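Local coordinates for protein reducing end xylose-releasing exo-oligoxylanase (Paenibacillus barengoltzii G22, PDB 5YXT) that probably hydrolyses xylo-oligosaccharides from their reducing end, releasing xylose, as a family 8 glycoside hydrolase of xylan breakdown, at residues P149-Y152 / G153-A156; E284-G287 / K288-F292. All blocks are in the same frame, centred on the assembly; numbering follows the deposited sequence.

How the contacts relate
Both contacts are local, each joining residues a few positions apart on one continuous piece of chain, and both are partly buried. Contact 1 lies where a loop runs into the start of helix 152-165, contact 2 inside helix 281-294. They share no element: their centres are about 39 Å apart, on opposite sides of the chain's centre, and their nearest atoms about 28 Å. The chemistry differs with the place in the fold. At the helix start, the side-chain amides of Asn151 and Gln155 bond to each other and a water joins Asn151 to Thr154. Within the helix, backbone bonds carry contact 2, and the polar ends of Lys288 and Gln290 find partners outside the two segments.

Contact 1 of 2, residues P149-Y152 / G153-A156; sequences PFNY and GTQA
Gly153 follows Tyr152 in the first turn of helix 152-165, just after Asn151 at the N-cap position. Asn151 makes no capping bond with its side chain; Gly153 N is instead bonded by Asp145 OD1. Thr154 stands beside the Asn151 amide, its CB 3.6 Å from Asn151 ND2, and a water spans the pair, accepting from Asn151 ND2 at 3.0 Å and lying 2.8 Å from Thr154 OG1. Gln155 grips Asn151 twice. Its N reaches Asn151 O at 3.0 Å, while its NE2 donates to Asn151 OD1 at 3.0 Å in a nearly straight bond (165°). The acceptor lies in the Gln155 amide plane, yet the two amide planes are 75° apart. The Gln155 chain crosses Asn151 at about a right angle, and a bend at chi2 (-78°) turns its amide so that NE2 reaches OD1; Gln155 CG lies 3.5 Å from Pro149 O. Ala156 N closes the next helical bond, to Tyr152 O at 2.9 Å. Phe150 O sits over the centre of one face of the Tyr152 ring, whose OH bonds Asp88 and Gln84. Tyr152 and Ala156 pack on helix 126-143, whereas Pro149, Phe150 and Gln155 face helix 84-98.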
loop_
_atom_site.group_PDB
_atom_site.type_symbol
_atom_site.label_atom_id
_atom_site.label_comp_id
_atom_site.label_asym_id
_atom_site.label_seq_id
_atom_site.Cartn_x
_atom_site.Cartn_y
_atom_site.Cartn_z
ATOM N N PRO C 149 38.355 12.438 35.010
ATOM C CA PRO C 149 37.853 12.744 33.661
ATOM C C PRO C 149 36.331 12.682 33.510
ATOM O O PRO C 149 35.829 12.666 32.379
ATOM C CB PRO C 149 38.507 11.666 32.803
ATOM C CG PRO C 149 38.633 10.476 33.733
ATOM C CD PRO C 149 38.861 11.054 35.120
ATOM N N PHE C 150 35.601 12.658 34.621
ATOM C CA PHE C 150 34.147 12.635 34.567
ATOM C C PHE C 150 33.539 14.029 34.622
ATOM O O PHE C 150 32.391 14.182 35.059
ATOM C CB PHE C 150 33.586 11.755 35.683
ATOM C CG PHE C 150 34.219 10.392 35.749
ATOM C CD1 PHE C 150 34.066 9.489 34.704
ATOM C CD2 PHE C 150 34.977 10.014 36.848
ATOM C CE1 PHE C 150 34.655 8.235 34.760
ATOM C CE2 PHE C 150 35.568 8.762 36.910
ATOM C CZ PHE C 150 35.408 7.872 35.869
ATOM N N ASN C 151 34.283 15.043 34.177
ATOM C CA ASN C 151 33.756 16.391 34.006
ATOM C C ASN C 151 33.145 16.453 32.608
ATOM O O ASN C 151 33.687 17.058 31.686
ATOM C CB ASN C 151 34.850 17.435 34.228
ATOM C CG ASN C 151 36.130 17.156 33.429
ATOM O OD1 ASN C 151 36.452 16.007 33.100
ATOM N ND2 ASN C 151 36.865 18.224 33.110
ATOM N N TYR C 152 31.965 15.821 32.479
ATOM C CA TYR C 152 31.442 15.391 31.178
ATOM C C TYR C 152 31.333 16.543 30.182
ATOM O O TYR C 152 31.782 16.425 29.038
ATOM C CB TYR C 152 30.062 14.747 31.344
ATOM C CG TYR C 152 29.944 13.622 32.363
ATOM C CD1 TYR C 152 30.680 12.450 32.228
ATOM C CD2 TYR C 152 29.065 13.728 33.438
ATOM C CE1 TYR C 152 30.552 11.418 33.142
ATOM C CE2 TYR C 152 28.922 12.696 34.363
ATOM C CZ TYR C 152 29.672 11.544 34.213
ATOM O OH TYR C 152 29.545 10.507 35.122
ATOM N N GLY C 153 30.680 17.642 30.580
ATOM C CA GLY C 153 30.466 18.746 29.653
ATOM C C GLY C 153 31.759 19.375 29.173
ATOM O O GLY C 153 31.870 19.790 28.016
ATOM N N THR C 154 32.756 19.450 30.052
ATOM C CA THR C 154 34.058 19.963 29.639
ATOM C C THR C 154 34.733 19.013 28.657
ATOM O O THR C 154 35.249 19.444 27.621
ATOM C CB THR C 154 34.942 20.194 30.863
ATOM O OG1 THR C 154 34.317 21.159 31.721
ATOM C CG2 THR C 154 36.307 20.712 30.437
ATOM N N GLN C 155 34.713 17.707 28.952
ATOM C CA GLN C 155 35.281 16.737 28.016
ATOM C C GLN C 155 34.614 16.841 26.649
ATOM O O GLN C 155 35.281 16.737 25.614
ATOM C CB GLN C 155 35.140 15.319 28.572
ATOM C CG GLN C 155 35.883 15.079 29.880
ATOM C CD GLN C 155 37.361 14.890 29.677
ATOM O OE1 GLN C 155 37.818 14.562 28.573
ATOM N NE2 GLN C 155 38.131 15.090 30.743
ATOM N N ALA C 156 33.299 17.066 26.627
ATOM C CA ALA C 156 32.564 17.124 25.364
ATOM C C ALA C 156 32.920 18.373 24.562
ATOM O O ALA C 156 33.188 18.296 23.354
ATOM C CB ALA C 156 31.059 17.076 25.640
HETATM O O HOH W 1 35.812 20.878 34.106
#

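Contact 2 of 2, residues E284-G287 / K288-F292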
loop_
_atom_site.group_PDB
_atom_site.type_symbol
_atom_site.label_atom_id
_atom_site.label_comp_id
_atom_site.label_asym_id
_atom_site.label_seq_id
_atom_site.Cartn_x
_atom_site.Cartn_y
_atom_site.Cartn_z
ATOM N N GLU C 284 10.171 11.049 2.566
ATOM C CA GLU C 284 10.191 10.418 1.253
ATOM C C GLU C 284 11.325 9.401 1.144
ATOM O O GLU C 284 11.133 8.308 0.597
ATOM C CB GLU C 284 10.311 11.477 0.162
ATOM C CG GLU C 284 8.997 12.150 -0.181
ATOM C CD GLU C 284 8.687 12.081 -1.665
ATOM O OE1 GLU C 284 8.644 10.951 -2.212
ATOM O OE2 GLU C 284 8.483 13.150 -2.283
ATOM N N ALA C 285 12.508 9.735 1.675
ATOM C CA ALA C 285 13.637 8.813 1.588
ATOM C C ALA C 285 13.385 7.547 2.402
ATOM O O ALA C 285 13.684 6.440 1.942
ATOM C CB ALA C 285 14.924 9.506 2.053
ATOM N N VAL C 286 12.845 7.684 3.617
ATOM C CA VAL C 286 12.543 6.497 4.412
ATOM C C VAL C 286 11.465 5.672 3.722
ATOM O O VAL C 286 11.516 4.433 3.709
ATOM C CB VAL C 286 12.141 6.896 5.844
ATOM C CG1 VAL C 286 11.483 5.736 6.557
ATOM C CG2 VAL C 286 13.376 7.373 6.632
ATOM N N GLY C 287 10.493 6.348 3.106
ATOM C CA GLY C 287 9.505 5.641 2.304
ATOM C C GLY C 287 10.135 4.785 1.219
ATOM O O GLY C 287 9.693 3.664 0.964
ATOM N N LYS C 288 11.189 5.294 0.576
ATOM C CA LYS C 288 11.826 4.534 -0.496
ATOM C C LYS C 288 12.577 3.325 0.046
ATOM O O LYS C 288 12.546 2.244 -0.560
ATOM C CB LYS C 288 12.769 5.434 -1.296
ATOM C CG LYS C 288 12.050 6.383 -2.243
ATOM C CD LYS C 288 12.955 7.497 -2.705
ATOM C CE LYS C 288 12.146 8.611 -3.335
ATOM N NZ LYS C 288 13.042 9.518 -4.075
ATOM N N ILE C 289 13.282 3.498 1.169
ATOM C CA ILE C 289 14.042 2.395 1.753
ATOM C C ILE C 289 13.103 1.296 2.225
ATOM O O ILE C 289 13.324 0.110 1.955
ATOM C CB ILE C 289 14.937 2.911 2.897
ATOM C CG1 ILE C 289 15.911 3.965 2.354
ATOM C CG2 ILE C 289 15.703 1.754 3.555
ATOM C CD1 ILE C 289 16.607 4.797 3.426
ATOM N N GLN C 290 12.021 1.674 2.918
ATOM C CA GLN C 290 11.091 0.666 3.415
ATOM C C GLN C 290 10.394 -0.055 2.265
ATOM O O GLN C 290 10.151 -1.263 2.345
ATOM C CB GLN C 290 10.082 1.305 4.376
ATOM C CG GLN C 290 10.734 1.792 5.688
ATOM C CD GLN C 290 9.741 2.207 6.761
ATOM O OE1 GLN C 290 8.643 2.689 6.464
ATOM N NE2 GLN C 290 10.126 2.031 8.021
ATOM N N ALA C 291 10.085 0.663 1.181
ATOM C CA ALA C 291 9.512 0.014 0.004
ATOM C C ALA C 291 10.487 -0.986 -0.600
ATOM O O ALA C 291 10.085 -2.072 -1.038
ATOM C CB ALA C 291 9.111 1.055 -1.040
ATOM N N PHE C 292 11.776 -0.636 -0.635
ATOM C CA PHE C 292 12.765 -1.547 -1.185
ATOM C C PHE C 292 12.814 -2.843 -0.396
ATOM O O PHE C 292 12.903 -3.930 -0.977
ATOM C CB PHE C 292 14.146 -0.893 -1.200
ATOM C CG PHE C 292 15.223 -1.781 -1.778
ATOM C CD1 PHE C 292 15.346 -1.935 -3.148
ATOM C CD2 PHE C 292 16.088 -2.486 -0.951
ATOM C CE1 PHE C 292 16.329 -2.761 -3.683
ATOM C CE2 PHE C 292 17.070 -3.315 -1.480
ATOM C CZ PHE C 292 17.187 -3.448 -2.843
#
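Val286 and Gln290, one turn apart in the alpha-helix 281-294, lie side by side and point the same way, with one valine methyl against the CG-CD end of the glutamine. Val286 CG1, set anti to its own N (chi1 165°), is the branch that touches, 3.9 Å from Gln290 CD. The glutamine chain runs extended beyond CG and sets its amide alongside that methyl; Gln290 NE2 then bonds Asn325 O and Ser329 OG, two bonds that satisfy the buried NE2. Ile289 leans back over the preceding turn, its CG1 3.4 Å from Ala285 O, and packs against Ala266 of helix 263-276, the same helix that Ala285 and Val286 meet through Leu269. On the more exposed flank, Lys288 stretches past Glu284, with its CG 3.6 Å from Glu284 O. The two charged ends do not pair: Lys288 NZ is 5.0 Å from Glu284 OE1 and bonds Pro234 O instead, although the carboxylate may still favour the ammonium electrostatically. Four i to i+4 backbone bonds tie the turns together, from Lys288 N to Glu284 O through Ala291 N to Gly287 O. Lys288 N also makes a weak bond to Ala285 O. The straightest of the four runs from Gln290 N to Val286 O, 2.9 Å long with an N-H...O angle of 171°.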